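Local coordinates for protein probable sensor histidine kinase pdtas (Mycobacterium tuberculosis, PDB 2YKF) that is the GAF- and PAS-containing sensor region of a cytosolic histidine kinase, which probably binds cyclic di-GMP and autophosphorylates under nutrient deprivation, at residues M82-A87 against V113-V118; A11-L16 against V46-G51; Q32-A35 against D41-M44; S4-L9 against V54-C59. One frame throughout, in Å; residues are numbered along the deposited sequence.

Contact 1: M82-A87 against V113-V118; sequences MPLVAA and VEVSPV
V115, on the edge strand of the GAF-domain sheet, presses its forked side chain into the first turn of helix 83-90 and there meets L84 and V85. Its CB points at the helix and lies 4.1 Å from L84 CG, and the two methyls that leave CB part company. CG1, held anti to the backbone N (chi1 176°), runs in against the V85 backbone, reaching V85 CA at 4.0 Å and the V85 methyl CG2 at 4.2 Å. CG2 turns instead to the neighbouring leucine, touching L84 CG at 4.0 Å and the terminal methyl L84 CD2 at 4.1 Å.

The approaches differ. L84 and V115 run alongside each other, pointing opposite ways, whereas V85 and V115 meet nearly at right angles. No hydrogen bond joins the segments, and the contact is small and purely apolar. A branched valine suits the strand, because its two methyls can serve successive helix residues at once. V85 brings a compact side chain where the helix backbone itself comes close, and the longer L84 reaches over from the more exposed flank.

V115 also touches T88, one turn further along the same helix, and V127 on the adjoining strand 123-131, while V85 packs on T129 of that strand. The strand 114-120 is joined to 123-131 by backbone bonds such as that of S116 with L128. Helix 83-90 thus covers one face of the sheet, and V118 is turned to helix 18-38 on the opposite one.

Contact 2: A11-L16 against V46-G51; sequences AEHTVL and VRRDDG
H13 and R48 meet edge to edge where the N-terminal helix of the GAF domain ends beside the loop of a beta hairpin, the turn between strands 41-47 and 53-59. R48 NH2 donates to H13 ND1 over 3.1 Å, with a nearly straight N-H...N angle of 161°. The donor lies in the imidazole plane and the acceptor in the guanidinium plane, yet the two planes are twisted 40° apart, so this is an in-plane bond and not a stack. Histidine suits the place because a ring nitrogen can accept here; ND1 would then lack a proton, consistent with a neutral ring. E12 CG sits 3.6 Å above one face of that ring.

The arginine chain bends at chi3 (109°), which turns its tip toward the histidine, while its root, R48 CB, passes 3.3 Å from the carbonyl H13 O. Its other terminal nitrogen, NH1, forms a salt bridge with D50 within the hairpin loop, less certain since D50 has two conformers. If that bond holds, one guanidinium ties helix end to hairpin loop.

Deeper in, T14, the first residue to leave the helix, crosses V46 at about a right angle. V46 belongs to the buried side of the strand and also packs on L24 and V56. The closest approach of the pair is T14 OG1 to the methyl V46 CG2, at 3.7 Å.

Contact 3: Q32-A35 against D41-M44; sequences QLLA and DYLM
L34 lays its branched end over one face of the Y42 ring, and this is the tight half of the contact. The methyl L34 CD2 stands 3.9 Å from the ring centroid and only 15° off the ring normal, a CH-pi interaction. Beside it L34 CG comes to 3.6 Å from Y42 CZ, and the second methyl, CD1, lies 3.6 Å from Y42 OH. The side chains cross at about a right angle, the leucine fork flat over the face with CD1 out toward the hydroxyl. With L34 CG anti to the backbone N (chi1 178°), the leucine extends from the helix toward the strand.

The other half is looser. A35 approaches the ring edge, with A35 CA 3.9 Å from Y42 CE1 and its methyl CB 4.2 Å from Y42 CD1. Alanine fits because a short side chain lets the broad ring come close to the helix backbone. Neither half is a solvent side: L34, A35 and Y42 are all buried. Y42 OH is satisfied by a hydrogen bond with S38 OG, a turn further along the helix.

Helix 18-38 packs here on the antiparallel GAF-domain sheet, at the start of strand 41-47, across a short connection. Y42 also touches W31 of the helix and R130 of strand 123-131, while its backbone pairs with C59 in strand 53-59. M44 continues the same apolar layer onto L24, V27 and W31.

Contact 4: S4-L9 against V54-C59; sequences STLGDL and VCVAQC
The N-terminal helix of the GAF domain lies across strand 53-59 of the central antiparallel sheet, and L6 and L9, one turn apart, straddle V56. L6 is directed by its extended chi1 (172°), which carries the methyl L6 CD1 to 3.7 Å from V56 CG2, the two side chains crossing at a slant. L9 points at the strand from its root: L9 CB lies 3.9 Å from V56 CG1, and its tip, L9 CD1, reaches past the valine side chain to V56 CA at 3.8 Å. Each valine methyl therefore has its own leucine. Valine suits the strand and offers two short branches, while the leucines have the length to span from helix to sheet.

V56 has near-helical backbone angles (psi -6°), and both V56 and A57 pair with M44 on the next strand, which fits a classic beta bulge. A57, following it, packs on V28 and W31 of helix 18-38.

The helix start is fixed by T5 as N-cap, whose OG1 accepts from D8 N over 3.2 Å, and threonine is well suited to that role. Just before it, S4 OG is hydrogen-bonded to R205 of the second subunit, and L6 packs on E285 of that subunit, which places this end of the helix at the dimer interface.

No hydrogen bond crosses between helix and strand. Their association rests on dispersion and on burying branched hydrocarbon from water, while the polar bonds serve the helix start, the pairing of the strands and the tie to the second subunit.

All four contacts join a helix to the same antiparallel sheet of the GAF domain. Along the chain contact 3 is nested within the loop closed by contact 2, itself nested within that of contact 4; contact 1 follows separately. Contacts 2 and 4 share helix 6-13 and have centres about 12 Å apart, touching through the paired strands 41-47 and 53-59. Contacts 2 and 3 both use strand 41-47 but lie about 21 Å apart, near its two ends. Contact 1 sits about 14 to 17 Å from the others. Helix 83-90 on one face and helices 6-13 and 18-38 on the other complete the GAF half of the sensor region, whose dimer-facing helix start belongs to contact 4.

Contact 1: M82-A87 against V113-V118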
loop_
_atom_site.group_PDB
_atom_site.type_symbol
_atom_site.label_atom_id
_atom_site.label_comp_id
_atom_site.label_asym_id
_atom_site.label_seq_id
_atom_site.Cartn_x
_atom_site.Cartn_y
_atom_site.Cartn_z
ATOM N N MET A 82 28.086 3.204 -16.537
ATOM C CA MET A 82 27.687 2.434 -15.332
ATOM C C MET A 82 28.522 1.151 -15.174
ATOM O O MET A 82 27.986 0.042 -15.294
ATOM C CB MET A 82 26.187 2.045 -15.388
ATOM C CG MET A 82 25.223 3.133 -15.868
ATOM S SD MET A 82 23.561 2.741 -15.240
ATOM C CE MET A 82 23.768 3.405 -13.582
ATOM N N PRO A 83 29.844 1.298 -14.946
ATOM C CA PRO A 83 30.776 0.161 -14.851
ATOM C C PRO A 83 30.279 -1.069 -14.065
ATOM O O PRO A 83 30.369 -2.174 -14.568
ATOM C CB PRO A 83 31.991 0.767 -14.125
ATOM C CG PRO A 83 31.999 2.173 -14.544
ATOM C CD PRO A 83 30.523 2.581 -14.688
ATOM N N LEU A 84 29.781 -0.878 -12.843
ATOM C CA LEU A 84 29.333 -2.025 -12.012
ATOM C C LEU A 84 28.147 -2.824 -12.644
ATOM O O LEU A 84 28.234 -4.055 -12.901
ATOM C CB LEU A 84 29.005 -1.566 -10.575
ATOM C CG LEU A 84 28.752 -2.681 -9.562
ATOM C CD1 LEU A 84 29.599 -3.951 -9.855
ATOM C CD2 LEU A 84 28.963 -2.165 -8.170
ATOM N N VAL A 85 27.059 -2.119 -12.915
ATOM C CA VAL A 85 25.943 -2.711 -13.635
ATOM C C VAL A 85 26.445 -3.512 -14.827
ATOM O O VAL A 85 26.119 -4.698 -14.989
ATOM C CB VAL A 85 24.978 -1.617 -14.128
ATOM C CG1 VAL A 85 23.869 -2.236 -15.018
ATOM C CG2 VAL A 85 24.430 -0.809 -12.916
ATOM N N ALA A 86 27.260 -2.869 -15.668
ATOM C CA ALA A 86 27.859 -3.556 -16.847
ATOM C C ALA A 86 28.602 -4.843 -16.434
ATOM O O ALA A 86 28.425 -5.912 -17.067
ATOM C CB ALA A 86 28.812 -2.570 -17.631
ATOM N N ALA A 87 29.403 -4.753 -15.377
ATOM C CA ALA A 87 30.178 -5.902 -14.868
ATOM C C ALA A 87 29.275 -7.000 -14.282
ATOM O O ALA A 87 29.605 -8.185 -14.359
ATOM C CB ALA A 87 31.148 -5.445 -13.797
ATOM N N VAL A 113 24.008 3.560 -3.998
ATOM C CA VAL A 113 23.515 2.517 -4.945
ATOM C C VAL A 113 24.102 1.085 -4.869
ATOM O O VAL A 113 25.281 0.862 -5.194
ATOM C CB VAL A 113 23.570 3.025 -6.441
ATOM C CG1 VAL A 113 23.079 1.963 -7.406
ATOM C CG2 VAL A 113 22.736 4.263 -6.620
ATOM N N GLU A 114 23.268 0.107 -4.503
ATOM C CA GLU A 114 23.670 -1.298 -4.614
ATOM C C GLU A 114 23.121 -1.951 -5.877
ATOM O O GLU A 114 22.018 -1.646 -6.352
ATOM C CB GLU A 114 23.263 -2.078 -3.381
ATOM C CG GLU A 114 23.725 -1.417 -2.085
ATOM C CD GLU A 114 22.631 -1.406 -1.037
ATOM O OE1 GLU A 114 22.066 -2.500 -0.772
ATOM O OE2 GLU A 114 22.300 -0.299 -0.511
ATOM N N VAL A 115 23.906 -2.851 -6.417
ATOM C CA VAL A 115 23.650 -3.411 -7.678
ATOM C C VAL A 115 23.510 -4.891 -7.428
ATOM O O VAL A 115 24.293 -5.491 -6.671
ATOM C CB VAL A 115 24.825 -3.080 -8.642
ATOM C CG1 VAL A 115 24.672 -3.739 -9.980
ATOM C CG2 VAL A 115 24.979 -1.566 -8.786
ATOM N N SER A 116 22.475 -5.476 -8.002
ATOM C CA SER A 116 22.281 -6.932 -7.918
ATOM C C SER A 116 21.659 -7.545 -9.159
ATOM O O SER A 116 20.810 -6.936 -9.835
ATOM C CB SER A 116 21.516 -7.312 -6.665
ATOM O OG SER A 116 20.299 -6.639 -6.627
ATOM N N PRO A 117 22.035 -8.786 -9.445
ATOM C CA PRO A 117 21.542 -9.412 -10.628
ATOM C C PRO A 117 20.184 -10.112 -10.464
ATOM O O PRO A 117 19.831 -10.574 -9.384
ATOM C CB PRO A 117 22.585 -10.502 -10.871
ATOM C CG PRO A 117 22.943 -10.910 -9.453
ATOM C CD PRO A 117 23.044 -9.622 -8.745
ATOM N N VAL A 118 19.485 -10.230 -11.569
ATOM C CA VAL A 118 18.308 -11.033 -11.652
ATOM C C VAL A 118 18.707 -12.173 -12.585
ATOM O O VAL A 118 19.038 -11.904 -13.742
ATOM C CB VAL A 118 17.169 -10.241 -12.298
ATOM C CG1 VAL A 118 15.911 -11.114 -12.471
ATOM C CG2 VAL A 118 16.821 -8.980 -11.450
#

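Contact 2: A11-L16 against V46-G51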
loop_
_atom_site.group_PDB
_atom_site.type_symbol
_atom_site.label_atom_id
_atom_site.label_comp_id
_atom_site.label_asym_id
_atom_site.label_seq_id
_atom_site.Cartn_x
_atom_site.Cartn_y
_atom_site.Cartn_z
ATOM N N ALA A 11 11.188 -5.874 -26.311
ATOM C CA ALA A 11 11.123 -6.244 -27.739
ATOM C C ALA A 11 12.025 -5.360 -28.605
ATOM O O ALA A 11 12.731 -5.850 -29.477
ATOM C CB ALA A 11 9.702 -6.229 -28.260
ATOM N N GLU A 12 12.004 -4.063 -28.340
ATOM C CA GLU A 12 12.820 -3.112 -29.054
ATOM C C GLU A 12 14.296 -3.351 -28.850
ATOM O O GLU A 12 15.039 -3.482 -29.831
ATOM C CB GLU A 12 12.478 -1.701 -28.603
ATOM C CG GLU A 12 13.400 -0.652 -29.190
ATOM C CD GLU A 12 13.143 -0.433 -30.673
ATOM O OE1 GLU A 12 11.973 -0.633 -31.126
ATOM O OE2 GLU A 12 14.109 -0.067 -31.381
ATOM N N HIS A 13 14.725 -3.412 -27.589
ATOM C CA HIS A 13 16.153 -3.351 -27.243
ATOM C C HIS A 13 16.836 -4.667 -26.966
ATOM O O HIS A 13 18.020 -4.703 -26.713
ATOM C CB HIS A 13 16.351 -2.461 -26.017
ATOM C CG HIS A 13 15.935 -1.038 -26.240
ATOM N ND1 HIS A 13 16.629 -0.187 -27.077
ATOM C CD2 HIS A 13 14.890 -0.320 -25.757
ATOM C CE1 HIS A 13 16.043 1.003 -27.082
ATOM N NE2 HIS A 13 14.986 0.951 -26.288
ATOM N N THR A 14 16.104 -5.760 -26.936
ATOM C CA THR A 14 16.674 -6.954 -26.339
ATOM C C THR A 14 16.465 -8.162 -27.261
ATOM O O THR A 14 15.563 -8.141 -28.111
ATOM C CB THR A 14 16.005 -7.139 -24.940
ATOM O OG1 THR A 14 16.933 -6.827 -23.884
ATOM C CG2 THR A 14 15.426 -8.440 -24.794
ATOM N N VAL A 15 17.306 -9.188 -27.131
ATOM C CA VAL A 15 17.009 -10.487 -27.775
ATOM C C VAL A 15 16.740 -11.644 -26.767
ATOM O O VAL A 15 16.958 -12.815 -27.046
ATOM C CB VAL A 15 18.037 -10.846 -28.916
ATOM C CG1 VAL A 15 18.155 -9.658 -29.891
ATOM C CG2 VAL A 15 19.409 -11.235 -28.360
ATOM N N LEU A 16 16.237 -11.286 -25.587
ATOM C CA LEU A 16 15.901 -12.262 -24.558
ATOM C C LEU A 16 14.819 -13.165 -25.066
ATOM O O LEU A 16 13.915 -12.723 -25.785
ATOM C CB LEU A 16 15.430 -11.547 -23.277
ATOM C CG LEU A 16 16.530 -10.846 -22.465
ATOM C CD1 LEU A 16 15.909 -9.851 -21.478
ATOM C CD2 LEU A 16 17.398 -11.863 -21.693
ATOM N N VAL A 46 18.523 -3.635 -18.537
ATOM C CA VAL A 46 18.872 -4.723 -19.468
ATOM C C VAL A 46 20.060 -4.265 -20.373
ATOM O O VAL A 46 20.395 -3.060 -20.382
ATOM C CB VAL A 46 17.684 -5.257 -20.316
ATOM C CG1 VAL A 46 16.565 -5.921 -19.373
ATOM C CG2 VAL A 46 17.053 -4.159 -21.253
ATOM N N ARG A 47 20.684 -5.233 -21.066
ATOM C CA ARG A 47 21.918 -5.000 -21.859
ATOM C C ARG A 47 21.620 -5.478 -23.241
ATOM O O ARG A 47 21.240 -6.631 -23.454
ATOM C CB ARG A 47 23.080 -5.810 -21.279
ATOM C CG ARG A 47 24.389 -5.671 -22.057
ATOM C CD ARG A 47 25.520 -6.407 -21.374
ATOM N NE ARG A 47 25.455 -7.858 -21.609
ATOM C CZ ARG A 47 26.406 -8.728 -21.215
ATOM N NH1 ARG A 47 27.487 -8.292 -20.564
ATOM N NH2 ARG A 47 26.285 -10.034 -21.473
ATOM N N ARG A 48 21.716 -4.583 -24.212
ATOM C CA ARG A 48 21.398 -4.992 -25.571
ATOM C C ARG A 48 22.589 -5.749 -26.156
ATOM O O ARG A 48 23.628 -5.862 -25.504
ATOM C CB ARG A 48 21.154 -3.774 -26.450
ATOM C CG ARG A 48 20.719 -2.528 -25.771
ATOM C CD ARG A 48 21.202 -1.336 -26.620
ATOM N NE ARG A 48 20.089 -0.686 -27.280
ATOM C CZ ARG A 48 20.194 0.255 -28.211
ATOM N NH1 ARG A 48 21.380 0.648 -28.656
ATOM N NH2 ARG A 48 19.084 0.788 -28.710
ATOM N N ASP A 49 22.419 -6.239 -27.396
ATOM C CA ASP A 49 23.549 -6.582 -28.305
ATOM C C ASP A 49 24.765 -5.659 -28.117
ATOM O O ASP A 49 25.874 -6.082 -27.704
ATOM C CB ASP A 49 23.102 -6.532 -29.792
ATOM C CG ASP A 49 22.092 -5.379 -30.115
ATOM O OD1 ASP A 49 22.271 -4.200 -29.728
ATOM O OD2 ASP A 49 21.107 -5.673 -30.809
ATOM N N ASP A 50 24.519 -4.386 -28.452
ATOM C CA ASP A 50 25.521 -3.302 -28.376
ATOM C C ASP A 50 26.357 -3.274 -27.086
ATOM O O ASP A 50 27.394 -2.579 -27.039
ATOM C CB ASP A 50 24.828 -1.925 -28.525
ATOM C CG ASP A 50 24.095 -1.761 -29.850
ATOM O OD1 ASP A 50 24.774 -1.664 -30.899
ATOM O OD2 ASP A 50 22.839 -1.680 -29.841
ATOM N N GLY A 51 25.935 -4.009 -26.050
ATOM C CA GLY A 51 26.516 -3.841 -24.707
ATOM C C GLY A 51 25.982 -2.544 -24.064
ATOM O O GLY A 51 26.355 -2.187 -22.934
#

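Contact 3: Q32-A35 against D41-M44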
loop_
_atom_site.group_PDB
_atom_site.type_symbol
_atom_site.label_atom_id
_atom_site.label_comp_id
_atom_site.label_asym_id
_atom_site.label_seq_id
_atom_site.Cartn_x
_atom_site.Cartn_y
_atom_site.Cartn_z
ATOM N N GLN A 32 7.063 -4.336 -6.109
ATOM C CA GLN A 32 6.600 -3.380 -5.084
ATOM C C GLN A 32 6.976 -3.855 -3.654
ATOM O O GLN A 32 7.342 -3.066 -2.780
ATOM C CB GLN A 32 5.072 -3.083 -5.179
ATOM C CG GLN A 32 4.674 -1.846 -4.217
ATOM C CD GLN A 32 5.330 -0.550 -4.683
ATOM O OE1 GLN A 32 5.231 -0.164 -5.865
ATOM N NE2 GLN A 32 6.076 0.088 -3.787
ATOM N N LEU A 33 6.779 -5.146 -3.381
ATOM C CA LEU A 33 7.081 -5.716 -2.089
ATOM C C LEU A 33 8.587 -5.523 -1.756
ATOM O O LEU A 33 8.959 -5.113 -0.682
ATOM C CB LEU A 33 6.759 -7.218 -2.109
ATOM C CG LEU A 33 7.207 -7.999 -0.894
ATOM C CD1 LEU A 33 6.600 -7.422 0.398
ATOM C CD2 LEU A 33 6.815 -9.547 -1.090
ATOM N N LEU A 34 9.458 -5.762 -2.728
ATOM C CA LEU A 34 10.880 -5.497 -2.497
ATOM C C LEU A 34 11.203 -4.007 -2.191
ATOM O O LEU A 34 11.914 -3.722 -1.223
ATOM C CB LEU A 34 11.651 -6.005 -3.731
ATOM C CG LEU A 34 13.153 -5.764 -3.701
ATOM C CD1 LEU A 34 13.842 -6.543 -2.529
ATOM C CD2 LEU A 34 13.709 -6.184 -5.069
ATOM N N ALA A 35 10.651 -3.066 -2.984
ATOM C CA ALA A 35 10.870 -1.617 -2.784
ATOM C C ALA A 35 10.329 -1.224 -1.392
ATOM O O ALA A 35 11.030 -0.533 -0.623
ATOM C CB ALA A 35 10.169 -0.812 -3.863
ATOM N N ASP A 41 14.176 2.851 -3.707
ATOM C CA ASP A 41 13.855 2.792 -5.100
ATOM C C ASP A 41 14.606 1.679 -5.858
ATOM O O ASP A 41 15.772 1.370 -5.536
ATOM C CB ASP A 41 14.269 4.126 -5.753
ATOM C CG ASP A 41 13.532 5.277 -5.201
ATOM O OD1 ASP A 41 12.419 5.492 -5.734
ATOM O OD2 ASP A 41 14.052 5.992 -4.282
ATOM N N TYR A 42 13.975 1.063 -6.873
ATOM C CA TYR A 42 14.770 0.135 -7.732
ATOM C C TYR A 42 14.604 0.528 -9.159
ATOM O O TYR A 42 13.471 0.965 -9.596
ATOM C CB TYR A 42 14.277 -1.337 -7.592
ATOM C CG TYR A 42 14.736 -1.978 -6.297
ATOM C CD1 TYR A 42 14.022 -1.795 -5.104
ATOM C CD2 TYR A 42 15.931 -2.758 -6.265
ATOM C CE1 TYR A 42 14.493 -2.329 -3.897
ATOM C CE2 TYR A 42 16.395 -3.311 -5.108
ATOM C CZ TYR A 42 15.653 -3.135 -3.925
ATOM O OH TYR A 42 16.101 -3.738 -2.793
ATOM N N LEU A 43 15.657 0.309 -9.940
ATOM C CA LEU A 43 15.554 0.450 -11.357
ATOM C C LEU A 43 15.940 -0.890 -11.948
ATOM O O LEU A 43 16.783 -1.519 -11.406
ATOM C CB LEU A 43 16.517 1.520 -11.834
ATOM C CG LEU A 43 16.031 2.961 -11.982
ATOM C CD1 LEU A 43 15.274 3.508 -10.870
ATOM C CD2 LEU A 43 17.245 3.863 -12.287
ATOM N N MET A 44 15.347 -1.281 -13.067
ATOM C CA MET A 44 15.713 -2.516 -13.732
ATOM C C MET A 44 16.445 -2.191 -15.035
ATOM O O MET A 44 15.940 -1.469 -15.858
ATOM C CB MET A 44 14.482 -3.330 -14.081
ATOM C CG MET A 44 14.846 -4.648 -14.786
ATOM S SD MET A 44 13.353 -5.594 -15.268
ATOM C CE MET A 44 13.155 -6.406 -13.708
#

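Contact 4: S4-L9 against V54-C59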
loop_
_atom_site.group_PDB
_atom_site.type_symbol
_atom_site.label_atom_id
_atom_site.label_comp_id
_atom_site.label_asym_id
_atom_site.label_seq_id
_atom_site.Cartn_x
_atom_site.Cartn_y
_atom_site.Cartn_z
ATOM N N SER A 4 6.076 2.697 -24.162
ATOM C CA SER A 4 6.798 2.886 -22.904
ATOM C C SER A 4 6.770 1.721 -21.896
ATOM O O SER A 4 7.422 1.758 -20.844
ATOM C CB SER A 4 6.376 4.205 -22.240
ATOM O OG SER A 4 7.512 4.850 -21.667
ATOM N N THR A 5 6.085 0.658 -22.246
ATOM C CA THR A 5 5.933 -0.426 -21.318
ATOM C C THR A 5 7.214 -1.289 -21.292
ATOM O O THR A 5 8.003 -1.281 -22.249
ATOM C CB THR A 5 4.694 -1.288 -21.673
ATOM O OG1 THR A 5 4.903 -1.890 -22.951
ATOM C CG2 THR A 5 3.432 -0.441 -21.691
ATOM N N LEU A 6 7.397 -2.031 -20.198
ATOM C CA LEU A 6 8.422 -3.071 -20.126
ATOM C C LEU A 6 8.398 -3.971 -21.396
ATOM O O LEU A 6 9.438 -4.177 -22.042
ATOM C CB LEU A 6 8.186 -3.898 -18.866
ATOM C CG LEU A 6 9.040 -5.168 -18.689
ATOM C CD1 LEU A 6 10.498 -4.799 -18.482
ATOM C CD2 LEU A 6 8.526 -6.030 -17.504
ATOM N N GLY A 7 7.234 -4.524 -21.744
ATOM C CA GLY A 7 7.126 -5.379 -22.960
ATOM C C GLY A 7 7.678 -4.734 -24.250
ATOM O O GLY A 7 8.523 -5.331 -24.960
ATOM N N ASP A 8 7.220 -3.513 -24.543
ATOM C CA ASP A 8 7.686 -2.761 -25.747
ATOM C C ASP A 8 9.181 -2.527 -25.687
ATOM O O ASP A 8 9.880 -2.751 -26.691
ATOM C CB ASP A 8 6.897 -1.448 -26.008
ATOM C CG ASP A 8 5.380 -1.684 -26.151
ATOM O OD1 ASP A 8 4.972 -2.817 -26.564
ATOM O OD2 ASP A 8 4.595 -0.751 -25.819
ATOM N N LEU A 9 9.691 -2.140 -24.512
ATOM C CA LEU A 9 11.125 -1.948 -24.331
ATOM C C LEU A 9 11.970 -3.187 -24.511
ATOM O O LEU A 9 13.021 -3.124 -25.154
ATOM C CB LEU A 9 11.440 -1.305 -22.981
ATOM C CG LEU A 9 10.954 0.157 -22.878
ATOM C CD1 LEU A 9 11.367 0.777 -21.538
ATOM C CD2 LEU A 9 11.390 1.047 -24.072
ATOM N N VAL A 54 19.896 -0.204 -20.966
ATOM C CA VAL A 54 18.600 0.425 -21.022
ATOM C C VAL A 54 17.849 0.182 -19.710
ATOM O O VAL A 54 17.740 -0.988 -19.232
ATOM C CB VAL A 54 17.787 -0.206 -22.161
ATOM C CG1 VAL A 54 16.432 0.488 -22.335
ATOM C CG2 VAL A 54 18.612 -0.189 -23.454
ATOM N N CYS A 55 17.356 1.261 -19.100
ATOM C CA CYS A 55 16.446 1.092 -17.921
ATOM C C CYS A 55 15.025 0.821 -18.452
ATOM O O CYS A 55 14.444 1.637 -19.224
ATOM C CB CYS A 55 16.442 2.327 -17.020
ATOM S SG CYS A 55 15.207 2.214 -15.641
ATOM N N VAL A 56 14.447 -0.327 -18.060
ATOM C CA VAL A 56 13.195 -0.767 -18.645
ATOM C C VAL A 56 12.049 -0.746 -17.592
ATOM O O VAL A 56 10.914 -0.951 -17.976
ATOM C CB VAL A 56 13.270 -2.209 -19.257
ATOM C CG1 VAL A 56 14.240 -2.264 -20.505
ATOM C CG2 VAL A 56 13.764 -3.174 -18.199
ATOM N N ALA A 57 12.351 -0.466 -16.323
ATOM C CA ALA A 57 11.293 -0.415 -15.286
ATOM C C ALA A 57 11.844 0.238 -14.088
ATOM O O ALA A 57 13.081 0.281 -13.890
ATOM C CB ALA A 57 10.711 -1.828 -14.915
ATOM N N GLN A 58 10.931 0.774 -13.255
ATOM C CA GLN A 58 11.341 1.487 -12.101
ATOM C C GLN A 58 10.241 1.347 -11.035
ATOM O O GLN A 58 9.018 1.365 -11.376
ATOM C CB GLN A 58 11.431 2.974 -12.496
ATOM C CG GLN A 58 11.655 3.948 -11.269
ATOM C CD GLN A 58 11.877 5.382 -11.780
ATOM O OE1 GLN A 58 11.699 5.652 -12.965
ATOM N NE2 GLN A 58 12.281 6.280 -10.898
ATOM N N CYS A 59 10.617 1.199 -9.797
ATOM C CA CYS A 59 9.644 1.206 -8.699
ATOM C C CYS A 59 10.055 2.176 -7.604
ATOM O O CYS A 59 11.252 2.291 -7.314
ATOM C CB CYS A 59 9.530 -0.212 -8.105
ATOM S SG CYS A 59 8.056 -0.534 -7.092
#